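Local coordinates for citrate synthase (Metallosphaera sedula, PDB 6ABW), which probably catalyses the condensation of oxaloacetate with acetyl-CoA and water to give citrate and CoA in the tricarboxylic acid cycle, at residues T31-E36 with H270-T275; V206-L211 with E360-Q365; K239-I244 with E302-L307. All coordinates share one frame; numbering follows the deposited sequence.

Interaction 1. Residues T31-E36 with H270-T275. With ACO (acetyl coenzyme *a), chain D.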
loop_
_atom_site.group_PDB
_atom_site.type_symbol
_atom_site.label_atom_id
_atom_site.label_comp_id
_atom_site.label_asym_id
_atom_site.label_seq_id
_atom_site.Cartn_x
_atom_site.Cartn_y
_atom_site.Cartn_z
ATOM N N THR A 31 5.469 -1.453 -22.474
ATOM C CA THR A 31 4.167 -1.719 -23.065
ATOM C C THR A 31 3.808 -0.562 -23.978
ATOM O O THR A 31 3.887 0.609 -23.549
ATOM C CB THR A 31 3.078 -1.871 -21.964
ATOM O OG1 THR A 31 3.510 -2.896 -21.056
ATOM C CG2 THR A 31 1.864 -2.320 -22.497
ATOM N N TYR A 32 3.498 -0.919 -25.214
ATOM C CA TYR A 32 3.016 0.049 -26.227
ATOM C C TYR A 32 1.543 -0.239 -26.530
ATOM O O TYR A 32 1.170 -1.368 -26.783
ATOM C CB TYR A 32 3.858 -0.101 -27.496
ATOM C CG TYR A 32 3.344 0.703 -28.665
ATOM C CD1 TYR A 32 3.498 2.080 -28.683
ATOM C CD2 TYR A 32 2.698 0.068 -29.723
ATOM C CE1 TYR A 32 2.986 2.832 -29.719
ATOM C CE2 TYR A 32 2.214 0.826 -30.813
ATOM C CZ TYR A 32 2.397 2.192 -30.784
ATOM O OH TYR A 32 1.914 3.003 -31.789
ATOM N N ILE A 33 0.727 0.802 -26.557
ATOM C CA ILE A 33 -0.694 0.671 -26.861
ATOM C C ILE A 33 -1.051 1.652 -27.949
ATOM O O ILE A 33 -0.691 2.822 -27.822
ATOM C CB ILE A 33 -1.585 0.939 -25.616
ATOM C CG1 ILE A 33 -1.254 -0.042 -24.518
ATOM C CG2 ILE A 33 -3.046 0.767 -25.982
ATOM C CD1 ILE A 33 -1.722 0.393 -23.154
ATOM N N ASP A 34 -1.683 1.162 -29.014
ATOM C CA ASP A 34 -2.279 2.029 -30.042
ATOM C C ASP A 34 -3.786 1.850 -29.976
ATOM O O ASP A 34 -4.320 0.876 -30.431
ATOM C CB ASP A 34 -1.687 1.710 -31.426
ATOM C CG ASP A 34 -2.334 2.545 -32.587
ATOM O OD1 ASP A 34 -3.262 3.347 -32.378
ATOM O OD2 ASP A 34 -1.899 2.332 -33.747
ATOM N N GLY A 35 -4.464 2.777 -29.322
ATOM C CA GLY A 35 -5.909 2.676 -29.166
ATOM C C GLY A 35 -6.733 2.753 -30.447
ATOM O O GLY A 35 -7.820 2.153 -30.550
ATOM N N GLU A 36 -6.226 3.467 -31.436
ATOM C CA GLU A 36 -6.995 3.680 -32.685
ATOM C C GLU A 36 -7.005 2.426 -33.526
ATOM O O GLU A 36 -7.976 2.125 -34.243
ATOM C CB GLU A 36 -6.426 4.862 -33.506
ATOM C CG GLU A 36 -6.290 6.200 -32.747
ATOM C CD GLU A 36 -7.590 6.764 -32.134
ATOM O OE1 GLU A 36 -8.606 6.937 -32.849
ATOM O OE2 GLU A 36 -7.580 7.090 -30.918
ATOM N N HIS A 270 -13.729 0.974 -23.664
ATOM C CA HIS A 270 -12.408 1.151 -23.128
ATOM C C HIS A 270 -12.010 2.588 -23.288
ATOM O O HIS A 270 -12.340 3.179 -24.354
ATOM C CB HIS A 270 -11.423 0.237 -23.864
ATOM C CG HIS A 270 -10.171 0.008 -23.117
ATOM N ND1 HIS A 270 -9.082 0.844 -23.239
ATOM C CD2 HIS A 270 -9.788 -0.998 -22.288
ATOM C CE1 HIS A 270 -8.110 0.396 -22.467
ATOM N NE2 HIS A 270 -8.527 -0.701 -21.843
ATOM N N ARG A 271 -11.284 3.126 -22.308
ATOM C CA ARG A 271 -10.847 4.568 -22.444
ATOM C C ARG A 271 -9.851 4.828 -23.567
ATOM O O ARG A 271 -9.740 5.984 -24.010
ATOM C CB ARG A 271 -10.263 5.123 -21.114
ATOM C CG ARG A 271 -11.359 5.386 -20.073
ATOM C CD ARG A 271 -10.945 6.194 -18.836
ATOM N NE ARG A 271 -12.006 6.100 -17.805
ATOM C CZ ARG A 271 -13.193 6.740 -17.821
ATOM N NH1 ARG A 271 -13.544 7.562 -18.812
ATOM N NH2 ARG A 271 -14.064 6.539 -16.823
ATOM N N VAL A 272 -9.076 3.827 -23.971
ATOM C CA VAL A 272 -8.034 3.956 -25.008
ATOM C C VAL A 272 -8.411 3.275 -26.317
ATOM O O VAL A 272 -8.277 3.858 -27.419
ATOM C CB VAL A 272 -6.660 3.405 -24.473
ATOM C CG1 VAL A 272 -5.539 3.593 -25.464
ATOM C CG2 VAL A 272 -6.275 4.134 -23.185
ATOM N N TYR A 273 -8.768 2.000 -26.255
ATOM C CA TYR A 273 -9.137 1.230 -27.432
ATOM C C TYR A 273 -10.493 1.670 -28.015
ATOM O O TYR A 273 -11.491 1.677 -27.316
ATOM C CB TYR A 273 -9.238 -0.276 -27.189
ATOM C CG TYR A 273 -7.903 -0.917 -26.823
ATOM C CD1 TYR A 273 -6.841 -0.874 -27.710
ATOM C CD2 TYR A 273 -7.708 -1.549 -25.573
ATOM C CE1 TYR A 273 -5.623 -1.434 -27.395
ATOM C CE2 TYR A 273 -6.483 -2.144 -25.239
ATOM C CZ TYR A 273 -5.451 -2.052 -26.136
ATOM O OH TYR A 273 -4.230 -2.557 -25.871
ATOM N N LYS A 274 -10.493 2.038 -29.284
ATOM C CA LYS A 274 -11.724 2.395 -29.983
ATOM C C LYS A 274 -12.107 1.282 -30.971
ATOM O O LYS A 274 -12.959 1.467 -31.824
ATOM C CB LYS A 274 -11.553 3.775 -30.638
ATOM C CG LYS A 274 -11.195 4.908 -29.647
ATOM C CD LYS A 274 -12.178 4.978 -28.474
ATOM C CE LYS A 274 -11.754 5.868 -27.296
ATOM N NZ LYS A 274 -12.558 5.452 -26.082
ATOM N N THR A 275 -11.549 0.088 -30.765
ATOM C CA THR A 275 -11.702 -1.106 -31.565
ATOM C C THR A 275 -11.916 -2.214 -30.518
ATOM O O THR A 275 -11.891 -1.895 -29.275
ATOM C CB THR A 275 -10.373 -1.461 -32.261
ATOM O OG1 THR A 275 -9.320 -1.594 -31.279
ATOM C CG2 THR A 275 -9.923 -0.347 -33.175
HETATM N N1A ACO D . -22.163 -0.155 -22.762
HETATM C C2A ACO D . -23.093 0.618 -23.432
HETATM N N3A ACO D . -22.828 1.906 -23.869
HETATM C C4A ACO D . -21.600 2.426 -23.629
HETATM C C5A ACO D . -20.560 1.642 -22.928
HETATM C C6A ACO D . -20.923 0.290 -22.512
HETATM N N6A ACO D . -20.007 -0.434 -21.835
HETATM N N7A ACO D . -19.460 2.423 -22.810
HETATM C C8A ACO D . -19.744 3.616 -23.387
HETATM N N9A ACO D . -21.012 3.609 -23.857
HETATM C C1B ACO D . -21.696 4.712 -24.592
HETATM C C2B ACO D . -21.710 6.058 -23.848
HETATM O O2B ACO D . -22.778 6.194 -22.911
HETATM C C3B ACO D . -21.866 6.994 -25.015
HETATM O O3B ACO D . -23.271 7.029 -25.322
HETATM P P3B ACO D . -24.041 8.293 -26.014
HETATM O O7A ACO D . -25.478 8.159 -25.544
HETATM O O8A ACO D . -23.868 8.075 -27.514
HETATM O O9A ACO D . -23.323 9.509 -25.438
HETATM C C4B ACO D . -21.063 6.342 -26.149
HETATM O O4B ACO D . -21.010 4.938 -25.858
HETATM C C5B ACO D . -19.635 6.814 -26.262
HETATM O O5B ACO D . -18.970 6.623 -25.013
HETATM P P1A ACO D . -17.386 6.916 -24.905
HETATM O O1A ACO D . -17.275 8.410 -24.710
HETATM O O2A ACO D . -16.687 6.189 -26.064
HETATM O O3A ACO D . -16.834 6.188 -23.566
HETATM P P2A ACO D . -17.133 6.675 -22.051
HETATM O O4A ACO D . -15.988 7.488 -21.507
HETATM O O5A ACO D . -18.574 7.062 -21.895
HETATM O O6A ACO D . -16.871 5.241 -21.354
HETATM C CBP ACO D . -15.444 3.568 -20.439
HETATM C CCP ACO D . -15.721 4.435 -21.637
HETATM C CDP ACO D . -14.543 2.357 -20.535
HETATM C CEP ACO D . -15.713 4.183 -19.057
HETATM C CAP ACO D . -16.834 2.749 -20.535
HETATM O OAP ACO D . -17.107 2.131 -21.807
HETATM C C9P ACO D . -17.083 1.645 -19.502
HETATM O O9P ACO D . -17.585 1.971 -18.432
HETATM N N8P ACO D . -16.718 0.373 -19.808
HETATM C C7P ACO D . -16.646 -0.663 -18.803
HETATM C C6P ACO D . -17.966 -1.144 -18.248
HETATM C C5P ACO D . -17.576 -2.104 -17.131
HETATM O O5P ACO D . -17.440 -3.303 -17.369
HETATM N N4P ACO D . -17.423 -1.605 -15.883
HETATM C C3P ACO D . -17.152 -2.444 -14.709
HETATM C C2P ACO D . -15.784 -2.048 -14.197
HETATM S S1P ACO D . -15.980 -1.165 -12.689
HETATM C C ACO D . -15.049 -2.231 -11.834
HETATM O O ACO D . -15.579 -3.270 -11.485
HETATM C CH3 ACO D . -13.614 -1.861 -11.599
HETATM O O HOH W 1 -7.353 6.166 -28.053
#
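Lys274 N donates to Gly35 O over 3.0 Å in a nearly straight bond (173° at the hydrogen), tying the turn after strand 31-34, part of a small antiparallel sheet, to the loop 270-275 of the citrate synthase fold, which lines the acetyl-CoA pocket. The backbones also meet closely at Gly35 CA, which makes a CH...O contact of 3.2 Å with Val272 O. Ile33 supplies the apolar side: its CG2, held anti to the backbone N (chi1 -60° places CG1 beside that N), lies 3.8 Å from Val272 CG1 and 3.7 Å from Tyr273 CE1. The isoleucine lies nearly perpendicular to the tyrosine side chain, and Asp34 O sits at the ring's edge. Tyr273 OH is hydrogen-bonded to His195 NE2, in a loop that Ile33 also touches. Within 270-275, His270 ND1 is gripped by Val272 N (3.1 Å) and Tyr273 N (3.2 Å), both tilted out of the imidazole plane, while Tyr273 CD2 rests over the ring centre; this would make Tyr273 a second-shell residue if His270 is catalytic as predicted. Arg271 lays one guanidinium face near CEP of acetyl-CoA. One water donates to both Val272 O, at 2.6 Å, and Glu36 OE2, at 3.0 Å.

Interaction 2. Residues V206-L211 with E360-Q365; sequences VTSSTL and EYVEDQ
A Schellman motif turns the chain at Leu211, at the C-terminal side of helix 199-208, and Ser208, Ser209 and Leu211 there pack on Tyr361 and Val362 of helix 342-365. Leu211 takes positive phi (75°), and its N bonds to Ser208 O at 2.9 Å, closing a type I turn from Ser208 to Leu211. Val362 divides its two methyls between the ends of that turn: CG2 meets Ser208 CB at 3.7 Å, while CG1 meets Leu211 CD2 at 3.9 Å, with the leucine slanting across the valine. Ser208 OG stands between its own backbone N and carbonyl carbon (chi1 76°), which brings it 3.4 Å from Tyr361 CD2, obliquely to the ring; its hydrogen bond goes back to Leu205 O. Ser209 puts CB near the plane of the same ring, 4.3 Å from Tyr361 CE2, and turns OG to Val206 O at 2.7 Å. The far end of the tyrosine is fixed by Arg367 O, which is hydrogen-bonded to Tyr361 OH, and His366 NE2 bonds to Ser209 O. Leu211 also packs on Leu229 of the second subunit, and Val206 on Ala203 of that subunit. The arrangement is that of a Schellman-terminated helix, packed against a second helix of its own chain and lying at the dimer interface.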
loop_
_atom_site.group_PDB
_atom_site.type_symbol
_atom_site.label_atom_id
_atom_site.label_comp_id
_atom_site.label_asym_id
_atom_site.label_seq_id
_atom_site.Cartn_x
_atom_site.Cartn_y
_atom_site.Cartn_z
ATOM N N VAL A 206 4.674 5.099 -6.234
ATOM C CA VAL A 206 4.807 5.972 -5.081
ATOM C C VAL A 206 5.584 5.298 -3.949
ATOM O O VAL A 206 6.454 5.876 -3.317
ATOM C CB VAL A 206 3.426 6.379 -4.526
ATOM C CG1 VAL A 206 3.581 7.192 -3.237
ATOM C CG2 VAL A 206 2.761 7.253 -5.542
ATOM N N THR A 207 5.280 4.051 -3.702
ATOM C CA THR A 207 5.918 3.298 -2.676
ATOM C C THR A 207 7.401 3.105 -3.038
ATOM O O THR A 207 8.285 3.206 -2.164
ATOM C CB THR A 207 5.164 1.964 -2.461
ATOM O OG1 THR A 207 3.823 2.277 -2.011
ATOM C CG2 THR A 207 5.781 1.153 -1.395
ATOM N N SER A 208 7.699 2.844 -4.318
ATOM C CA SER A 208 9.063 2.601 -4.741
ATOM C C SER A 208 9.915 3.879 -4.583
ATOM O O SER A 208 11.147 3.792 -4.405
ATOM C CB SER A 208 9.126 2.083 -6.182
ATOM O OG SER A 208 8.906 3.130 -7.121
ATOM N N SER A 209 9.277 5.030 -4.625
ATOM C CA SER A 209 9.995 6.339 -4.504
ATOM C C SER A 209 10.699 6.558 -3.166
ATOM O O SER A 209 11.584 7.422 -3.043
ATOM C CB SER A 209 9.052 7.527 -4.785
ATOM O OG SER A 209 8.183 7.897 -3.695
ATOM N N THR A 210 10.275 5.858 -2.147
ATOM C CA THR A 210 10.936 5.918 -0.857
ATOM C C THR A 210 11.961 4.811 -0.686
ATOM O O THR A 210 12.524 4.670 0.390
ATOM C CB THR A 210 9.908 5.799 0.291
ATOM O OG1 THR A 210 9.405 4.456 0.331
ATOM C CG2 THR A 210 8.750 6.760 0.130
ATOM N N LEU A 211 12.060 3.915 -1.679
ATOM C CA LEU A 211 12.921 2.773 -1.682
ATOM C C LEU A 211 12.419 1.687 -0.788
ATOM O O LEU A 211 13.141 0.775 -0.402
ATOM C CB LEU A 211 14.418 3.134 -1.481
ATOM C CG LEU A 211 14.943 4.109 -2.511
ATOM C CD1 LEU A 211 16.414 4.447 -2.210
ATOM C CD2 LEU A 211 14.781 3.682 -3.958
ATOM N N GLU A 360 12.060 -0.272 -13.378
ATOM C CA GLU A 360 12.359 0.796 -14.367
ATOM C C GLU A 360 12.411 2.133 -13.724
ATOM O O GLU A 360 13.337 2.954 -13.965
ATOM C CB GLU A 360 11.273 0.879 -15.436
ATOM C CG GLU A 360 11.595 0.393 -16.793
ATOM C CD GLU A 360 10.479 0.761 -17.831
ATOM O OE1 GLU A 360 10.816 0.645 -19.030
ATOM O OE2 GLU A 360 9.309 1.150 -17.452
ATOM N N TYR A 361 11.419 2.397 -12.870
ATOM C CA TYR A 361 11.335 3.653 -12.193
ATOM C C TYR A 361 12.497 3.926 -11.227
ATOM O O TYR A 361 13.079 5.026 -11.260
ATOM C CB TYR A 361 9.969 3.793 -11.500
ATOM C CG TYR A 361 9.762 5.136 -10.887
ATOM C CD1 TYR A 361 9.361 6.223 -11.654
ATOM C CD2 TYR A 361 9.986 5.312 -9.540
ATOM C CE1 TYR A 361 9.160 7.474 -11.055
ATOM C CE2 TYR A 361 9.824 6.540 -8.934
ATOM C CZ TYR A 361 9.405 7.630 -9.681
ATOM O OH TYR A 361 9.264 8.854 -9.003
ATOM N N VAL A 362 12.828 2.962 -10.376
ATOM C CA VAL A 362 13.859 3.156 -9.370
ATOM C C VAL A 362 15.215 3.294 -10.121
ATOM O O VAL A 362 16.047 4.152 -9.741
ATOM C CB VAL A 362 13.912 2.004 -8.357
ATOM C CG1 VAL A 362 15.136 2.068 -7.508
ATOM C CG2 VAL A 362 12.652 1.999 -7.420
ATOM N N GLU A 363 15.435 2.452 -11.130
ATOM C CA GLU A 363 16.786 2.404 -11.760
ATOM C C GLU A 363 17.035 3.611 -12.628
ATOM O O GLU A 363 18.157 4.015 -12.768
ATOM C CB GLU A 363 17.008 1.106 -12.498
ATOM C CG GLU A 363 17.178 -0.064 -11.581
ATOM C CD GLU A 363 17.520 -1.361 -12.309
ATOM O OE1 GLU A 363 17.693 -1.283 -13.593
ATOM O OE2 GLU A 363 17.602 -2.484 -11.681
ATOM N N ASP A 364 16.011 4.228 -13.185
ATOM C CA ASP A 364 16.255 5.229 -14.196
ATOM C C ASP A 364 15.906 6.586 -13.693
ATOM O O ASP A 364 16.691 7.519 -13.799
ATOM C CB ASP A 364 15.502 4.834 -15.500
ATOM C CG ASP A 364 15.678 5.850 -16.651
ATOM O OD1 ASP A 364 16.743 6.512 -16.755
ATOM O OD2 ASP A 364 14.742 5.969 -17.475
ATOM N N GLN A 365 14.739 6.672 -13.076
ATOM C CA GLN A 365 13.953 7.919 -13.004
ATOM C C GLN A 365 13.441 8.106 -11.580
ATOM O O GLN A 365 12.339 8.630 -11.344
ATOM C CB GLN A 365 12.796 7.878 -14.028
ATOM C CG GLN A 365 12.617 6.506 -14.663
ATOM C CD GLN A 365 11.450 6.372 -15.613
ATOM O OE1 GLN A 365 11.097 5.234 -16.024
ATOM N NE2 GLN A 365 10.848 7.523 -15.999
#

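Interaction 3. Residues K239-I244 with E302-L307; sequences KQFVEI and EIAQKL
Phe241 and Ile244, one turn apart on helix 233-244, face Ile303, Ala304 and Leu307 of helix 295-315, and the two short helical segments cross steeply, at 107°, with axes 9.6 Å apart. The shallow place is Ala304. Its small methyl accepts the flat Phe241 ring, with CB 3.9 Å from the ring centroid and 20° off the normal, a CH-pi contact over the face and offset toward the rim at CZ. Ile303 and Leu307 rise on the same helix as two bumps. Leu307 CD1 pushes into the notch between Phe241 and Ile244: it lies in the phenyl plane at the ring edge, 3.7 Å from Phe241 CE1, and tip to tip with Ile244 CD1 at the same 3.7 Å. Ile303 fills the hollow closer to the backbone. Its CG2, anti to the backbone N, reaches Ile244 CD1 at 3.6 Å and Phe241 CB at 4.0 Å, while its CD1 folds over Phe241 O at 3.7 Å. Ile303 and Ile244 lie alongside, running oppositely. All five residues are buried. Around this helix pair, Gln240 OE1 bonds to Met266 N beside the acetyl-CoA-binding Leu265. Helix 325-335 closes the aromatic end, Phe326 meeting Phe241 edge-to-face, and helix 250-260 covers Ile244 and Ile303 through Thr250.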
loop_
_atom_site.group_PDB
_atom_site.type_symbol
_atom_site.label_atom_id
_atom_site.label_comp_id
_atom_site.label_asym_id
_atom_site.label_seq_id
_atom_site.Cartn_x
_atom_site.Cartn_y
_atom_site.Cartn_z
ATOM N N LYS A 239 -20.704 -11.764 -13.944
ATOM C CA LYS A 239 -21.956 -11.773 -13.177
ATOM C C LYS A 239 -23.192 -11.504 -14.004
ATOM O O LYS A 239 -24.245 -12.053 -13.675
ATOM C CB LYS A 239 -21.931 -10.854 -11.953
ATOM C CG LYS A 239 -21.198 -11.493 -10.785
ATOM C CD LYS A 239 -20.920 -10.443 -9.702
ATOM C CE LYS A 239 -20.144 -11.100 -8.582
ATOM N NZ LYS A 239 -19.653 -10.051 -7.641
ATOM N N GLN A 240 -23.032 -10.780 -15.111
ATOM C CA GLN A 240 -24.080 -10.690 -16.112
ATOM C C GLN A 240 -24.491 -12.054 -16.657
ATOM O O GLN A 240 -25.694 -12.355 -16.735
ATOM C CB GLN A 240 -23.646 -9.829 -17.286
ATOM C CG GLN A 240 -23.320 -8.419 -16.875
ATOM C CD GLN A 240 -22.740 -7.629 -18.049
ATOM O OE1 GLN A 240 -23.230 -6.523 -18.336
ATOM N NE2 GLN A 240 -21.654 -8.156 -18.685
ATOM N N PHE A 241 -23.536 -12.909 -16.945
ATOM C CA PHE A 241 -23.800 -14.240 -17.488
ATOM C C PHE A 241 -24.488 -15.127 -16.454
ATOM O O PHE A 241 -25.388 -15.922 -16.764
ATOM C CB PHE A 241 -22.565 -14.958 -18.019
ATOM C CG PHE A 241 -21.593 -14.094 -18.799
ATOM C CD1 PHE A 241 -22.039 -13.042 -19.630
ATOM C CD2 PHE A 241 -20.238 -14.284 -18.679
ATOM C CE1 PHE A 241 -21.142 -12.223 -20.304
ATOM C CE2 PHE A 241 -19.332 -13.492 -19.357
ATOM C CZ PHE A 241 -19.763 -12.452 -20.181
ATOM N N VAL A 242 -24.059 -14.986 -15.219
ATOM C CA VAL A 242 -24.653 -15.737 -14.140
ATOM C C VAL A 242 -26.131 -15.372 -13.929
ATOM O O VAL A 242 -26.974 -16.257 -13.819
ATOM C CB VAL A 242 -23.889 -15.538 -12.839
ATOM C CG1 VAL A 242 -24.610 -16.259 -11.664
ATOM C CG2 VAL A 242 -22.461 -16.027 -12.994
ATOM N N GLU A 243 -26.428 -14.099 -14.009
ATOM C CA GLU A 243 -27.768 -13.598 -13.875
ATOM C C GLU A 243 -28.677 -14.070 -15.028
ATOM O O GLU A 243 -29.859 -14.378 -14.831
ATOM C CB GLU A 243 -27.673 -12.074 -13.820
ATOM C CG GLU A 243 -28.957 -11.290 -13.613
ATOM C CD GLU A 243 -28.612 -9.854 -13.240
ATOM O OE1 GLU A 243 -27.909 -9.673 -12.211
ATOM O OE2 GLU A 243 -28.947 -8.930 -14.006
ATOM N N ILE A 244 -28.128 -14.092 -16.223
ATOM C CA ILE A 244 -28.855 -14.610 -17.398
ATOM C C ILE A 244 -29.155 -16.113 -17.199
ATOM O O ILE A 244 -30.314 -16.542 -17.396
ATOM C CB ILE A 244 -28.093 -14.324 -18.701
ATOM C CG1 ILE A 244 -28.034 -12.833 -18.958
ATOM C CG2 ILE A 244 -28.726 -15.061 -19.877
ATOM C CD1 ILE A 244 -26.971 -12.439 -19.938
ATOM N N GLU A 302 -21.523 -19.730 -23.995
ATOM C CA GLU A 302 -22.621 -19.522 -24.969
ATOM C C GLU A 302 -23.386 -18.275 -24.665
ATOM O O GLU A 302 -23.738 -17.547 -25.559
ATOM C CB GLU A 302 -23.563 -20.737 -24.993
ATOM C CG GLU A 302 -22.830 -21.958 -25.557
ATOM C CD GLU A 302 -23.716 -23.192 -25.796
ATOM O OE1 GLU A 302 -24.954 -23.098 -25.530
ATOM O OE2 GLU A 302 -23.157 -24.259 -26.239
ATOM N N ILE A 303 -23.633 -17.992 -23.388
ATOM C CA ILE A 303 -24.294 -16.732 -23.025
ATOM C C ILE A 303 -23.404 -15.534 -23.393
ATOM O O ILE A 303 -23.864 -14.555 -23.957
ATOM C CB ILE A 303 -24.627 -16.678 -21.532
ATOM C CG1 ILE A 303 -25.732 -17.695 -21.189
ATOM C CG2 ILE A 303 -25.038 -15.265 -21.166
ATOM C CD1 ILE A 303 -25.705 -18.096 -19.728
ATOM N N ALA A 304 -22.106 -15.624 -23.065
ATOM C CA ALA A 304 -21.181 -14.509 -23.399
ATOM C C ALA A 304 -21.135 -14.247 -24.888
ATOM O O ALA A 304 -21.186 -13.087 -25.319
ATOM C CB ALA A 304 -19.769 -14.862 -22.959
ATOM N N GLN A 305 -21.081 -15.324 -25.661
ATOM C CA GLN A 305 -21.007 -15.170 -27.111
ATOM C C GLN A 305 -22.288 -14.460 -27.682
ATOM O O GLN A 305 -22.201 -13.577 -28.548
ATOM C CB GLN A 305 -20.668 -16.507 -27.808
ATOM C CG GLN A 305 -20.588 -16.391 -29.322
ATOM C CD GLN A 305 -19.544 -17.326 -29.976
ATOM O OE1 GLN A 305 -18.841 -16.920 -30.915
ATOM N NE2 GLN A 305 -19.414 -18.538 -29.449
ATOM N N LYS A 306 -23.438 -14.822 -27.163
ATOM C CA LYS A 306 -24.696 -14.185 -27.584
ATOM C C LYS A 306 -24.743 -12.720 -27.154
ATOM O O LYS A 306 -25.138 -11.832 -27.937
ATOM C CB LYS A 306 -25.872 -14.924 -26.951
ATOM C CG LYS A 306 -27.223 -14.429 -27.418
ATOM C CD LYS A 306 -27.364 -14.216 -28.956
ATOM C CE LYS A 306 -28.791 -13.774 -29.300
ATOM N NZ LYS A 306 -29.030 -13.877 -30.772
ATOM N N LEU A 307 -24.318 -12.431 -25.918
ATOM C CA LEU A 307 -24.201 -11.007 -25.491
ATOM C C LEU A 307 -23.228 -10.211 -26.305
ATOM O O LEU A 307 -23.439 -8.990 -26.608
ATOM C CB LEU A 307 -23.819 -10.898 -24.019
ATOM C CG LEU A 307 -24.861 -10.787 -22.986
ATOM C CD1 LEU A 307 -24.186 -10.605 -21.608
ATOM C CD2 LEU A 307 -25.882 -9.662 -23.301
#

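Overall arrangement
From the N terminus, strand 31-34 comes first, and its partner is reached only at 270-275, where interaction 1 closes a mostly helical loop of 233 residues. Before that, 206-211 opens interaction 2 and 239-244 opens interaction 3, so interaction 1 crosses both. Interaction 3 closes next, at 302-307, nested within the longer loop that 360-365 completes for interaction 2. Interactions 2 and 3 sit on opposite sides of the chain's centre, about 42 Å apart between centres; interaction 1 is about 26 Å from interaction 2 and 25 Å from interaction 3. Interaction 1 ties the N-terminal sheet to the pocket loop, interaction 3 packs helix 233-244 on helix 295-315 beside the pocket, and interaction 2 sets 206-211, at the dimer interface, on helix 342-365.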